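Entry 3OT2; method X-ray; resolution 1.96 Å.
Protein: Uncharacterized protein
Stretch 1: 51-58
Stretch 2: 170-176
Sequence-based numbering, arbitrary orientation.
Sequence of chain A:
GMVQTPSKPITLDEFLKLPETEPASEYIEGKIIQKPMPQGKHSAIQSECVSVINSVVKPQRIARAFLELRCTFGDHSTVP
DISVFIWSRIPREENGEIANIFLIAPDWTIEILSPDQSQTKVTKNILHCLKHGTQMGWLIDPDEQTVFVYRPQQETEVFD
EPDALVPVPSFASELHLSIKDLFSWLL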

# COMPACT_ATOMS: atom_id res chain seq x y z
N SER A 51 -22.94 -3.09 8.96
CA SER A 51 -23.90 -3.12 10.05
C SER A 51 -23.47 -2.16 11.18
O SER A 51 -24.27 -1.33 11.62
CB SER A 51 -24.04 -4.55 10.57
OG SER A 51 -24.86 -4.62 11.72
N VAL A 52 -22.20 -2.26 11.60
CA VAL A 52 -21.67 -1.44 12.69
C VAL A 52 -21.63 0.06 12.28
O VAL A 52 -22.10 0.90 13.04
CB VAL A 52 -20.30 -1.99 13.15
CG1 VAL A 52 -19.59 -1.01 14.07
CG2 VAL A 52 -20.48 -3.32 13.88
N ILE A 53 -21.14 0.39 11.07
CA ILE A 53 -21.12 1.78 10.61
C ILE A 53 -22.56 2.35 10.56
O ILE A 53 -22.81 3.44 11.11
CB ILE A 53 -20.41 1.92 9.24
CG1 ILE A 53 -18.89 1.60 9.39
CG2 ILE A 53 -20.62 3.34 8.64
CD1 ILE A 53 -18.25 1.28 8.11
N ASN A 54 -23.50 1.63 9.94
CA ASN A 54 -24.88 2.11 9.81
C ASN A 54 -25.57 2.27 11.17
O ASN A 54 -26.32 3.24 11.36
CB ASN A 54 -25.70 1.22 8.88
CG ASN A 54 -25.51 1.57 7.43
OD1 ASN A 54 -25.24 2.71 7.07
ND2 ASN A 54 -25.72 0.61 6.54
N SER A 55 -25.25 1.39 12.16
CA SER A 55 -25.84 1.52 13.50
C SER A 55 -25.46 2.88 14.12
O SER A 55 -26.25 3.45 14.86
CB SER A 55 -25.41 0.37 14.40
OG SER A 55 -24.06 0.54 14.80
N VAL A 56 -24.28 3.41 13.75
CA VAL A 56 -23.74 4.69 14.22
C VAL A 56 -24.22 5.88 13.36
O VAL A 56 -24.61 6.91 13.93
CB VAL A 56 -22.17 4.63 14.29
CG1 VAL A 56 -21.56 6.01 14.60
CG2 VAL A 56 -21.72 3.61 15.32
N VAL A 57 -24.23 5.77 12.02
CA VAL A 57 -24.56 6.95 11.19
C VAL A 57 -25.98 7.01 10.60
O VAL A 57 -26.42 8.10 10.25
CB VAL A 57 -23.52 7.14 10.05
CG1 VAL A 57 -22.14 7.47 10.61
CG2 VAL A 57 -23.48 5.94 9.09
N LYS A 58 -26.68 5.88 10.43
CA LYS A 58 -28.00 5.89 9.79
C LYS A 58 -29.13 6.44 10.69
O LYS A 58 -29.92 7.20 10.14
CB LYS A 58 -28.38 4.51 9.25
CG LYS A 58 -28.91 4.53 7.82
CD LYS A 58 -29.16 3.12 7.28
CE LYS A 58 -30.55 2.67 7.59
NZ LYS A 58 -30.85 1.38 6.95
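Stretch 2 170-176: SFASELH

The contact between these two stretches is a small, mainly apolar packing of a turn-bearing loop against one side of a helix, without a hydrogen bond from one stretch to the other. Together the two bury 314 Å² on each other, and the touching residues are at least 114 positions apart in the sequence, so this is a tertiary contact that ties distant parts of the chain together.

Stretch 1 is the continuation of a helix begun earlier in the chain. Its residues in contact, Val52, Ile53, Val56 and Val57, follow the spacing that brings neighbours one turn apart onto the same side; all four are branched at CB and apolar. Ser51, Asn54, Ser55 and Lys58 make no contact with stretch 2, as suits their polar side chains. Ser55 turns its hydroxyl back on the helix, where OG donates a hydrogen bond to Val52 O at 2.7 Å.

Stretch 2 starts with a short 3-10 segment, Ser170 to Phe171, and then makes a type I beta turn from Ala172 to Leu175, closed by a hydrogen bond from Leu175 N to Ala172 O at 2.8 Å. At Leu175 the backbone opens into an extended conformation, with phi and psi of -80° and 116°. The loop runs against the sense of the helix: Ala172 lies near Val57, their CA atoms 6.3 Å apart, and Leu175 lies near Val56, with CA atoms 6.4 Å apart, while the side chain of Leu175 reaches back as far as Val52. Because stretch 2 is a bent loop, no single axis describes it and a crossing angle would have little meaning.

Leu175 is the centre of the contact, covered over 78 Å² by the helix. With chi1 t and chi2 p, its side chain spreads its two methyls over successive residues: CD1 comes to 3.4 Å from Val52 CG1, a tight approach, and CD2 to 4.0 Å from Ile53 CG1. Its CB lies 4.1 Å from Val56 CG2. A long, forked apolar side chain is well suited to reach several residues of the helix at once.

Val56 meets the turn itself. Its CG1 is 3.8 Å from Leu175 N and 3.9 Å from Glu174 CB, so a compact methyl rests against the turn, where Leu175 N is already bonded to Ala172 O. Glu174 contributes the aliphatic start of its side chain, pointing toward the helix at CB, while its end leads away and leaves the carboxylate clear of the apolar contact.

Val57 serves the other end of the loop. Its CG1 lies 4.0 Å from Ala172 CB and 4.0 Å from Phe171 CD1, meeting the aromatic ring at its edge, near the ring plane. Ala172 adds a small apolar methyl that packs on Val57 without introducing a polar group. Ser173 and His176 direct CB away from the helix and take no part in the contact; both are exposed, as suits polar side chains.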

# COMPACT_ATOMS: atom_id res chain seq x y z
N SER A 170 -14.69 12.25 10.72
CA SER A 170 -15.32 12.95 11.83
C SER A 170 -16.87 12.77 11.85
O SER A 170 -17.43 12.71 12.95
CB SER A 170 -14.93 14.43 11.86
OG SER A 170 -15.32 15.07 10.66
N PHE A 171 -17.53 12.58 10.69
CA PHE A 171 -18.99 12.36 10.73
C PHE A 171 -19.32 11.03 11.45
O PHE A 171 -20.43 10.90 11.96
CB PHE A 171 -19.62 12.37 9.32
CG PHE A 171 -19.21 11.21 8.41
CD1 PHE A 171 -19.86 9.97 8.50
CD2 PHE A 171 -18.23 11.38 7.44
CE1 PHE A 171 -19.52 8.93 7.63
CE2 PHE A 171 -17.92 10.34 6.54
CZ PHE A 171 -18.55 9.12 6.66
N ALA A 172 -18.37 10.06 11.48
CA ALA A 172 -18.58 8.78 12.14
C ALA A 172 -17.81 8.67 13.48
O ALA A 172 -17.63 7.56 13.99
CB ALA A 172 -18.15 7.65 11.19
N SER A 173 -17.39 9.81 14.07
CA SER A 173 -16.56 9.86 15.29
C SER A 173 -17.13 9.10 16.50
O SER A 173 -16.36 8.76 17.39
CB SER A 173 -16.26 11.30 15.69
OG SER A 173 -17.44 11.94 16.15
N GLU A 174 -18.45 8.82 16.53
CA GLU A 174 -19.04 8.03 17.63
C GLU A 174 -18.66 6.54 17.53
O GLU A 174 -18.82 5.80 18.50
CB GLU A 174 -20.56 8.17 17.67
CG GLU A 174 -21.00 9.55 18.13
CD GLU A 174 -20.48 9.92 19.51
OE1 GLU A 174 -20.76 9.18 20.48
OE2 GLU A 174 -19.71 10.90 19.61
N LEU A 175 -18.15 6.10 16.36
CA LEU A 175 -17.70 4.71 16.18
C LEU A 175 -16.31 4.53 16.78
O LEU A 175 -15.35 5.13 16.28
CB LEU A 175 -17.71 4.30 14.70
CG LEU A 175 -17.19 2.88 14.39
CD1 LEU A 175 -17.98 1.80 15.19
CD2 LEU A 175 -17.20 2.60 12.90
N HIS A 176 -16.20 3.69 17.81
CA HIS A 176 -14.91 3.39 18.44
C HIS A 176 -14.61 1.94 18.19
O HIS A 176 -15.08 1.07 18.93
CB HIS A 176 -14.91 3.71 19.94
CG HIS A 176 -15.30 5.12 20.24
ND1 HIS A 176 -14.55 6.18 19.77
CD2 HIS A 176 -16.36 5.60 20.91
CE1 HIS A 176 -15.17 7.27 20.19
NE2 HIS A 176 -16.26 6.96 20.88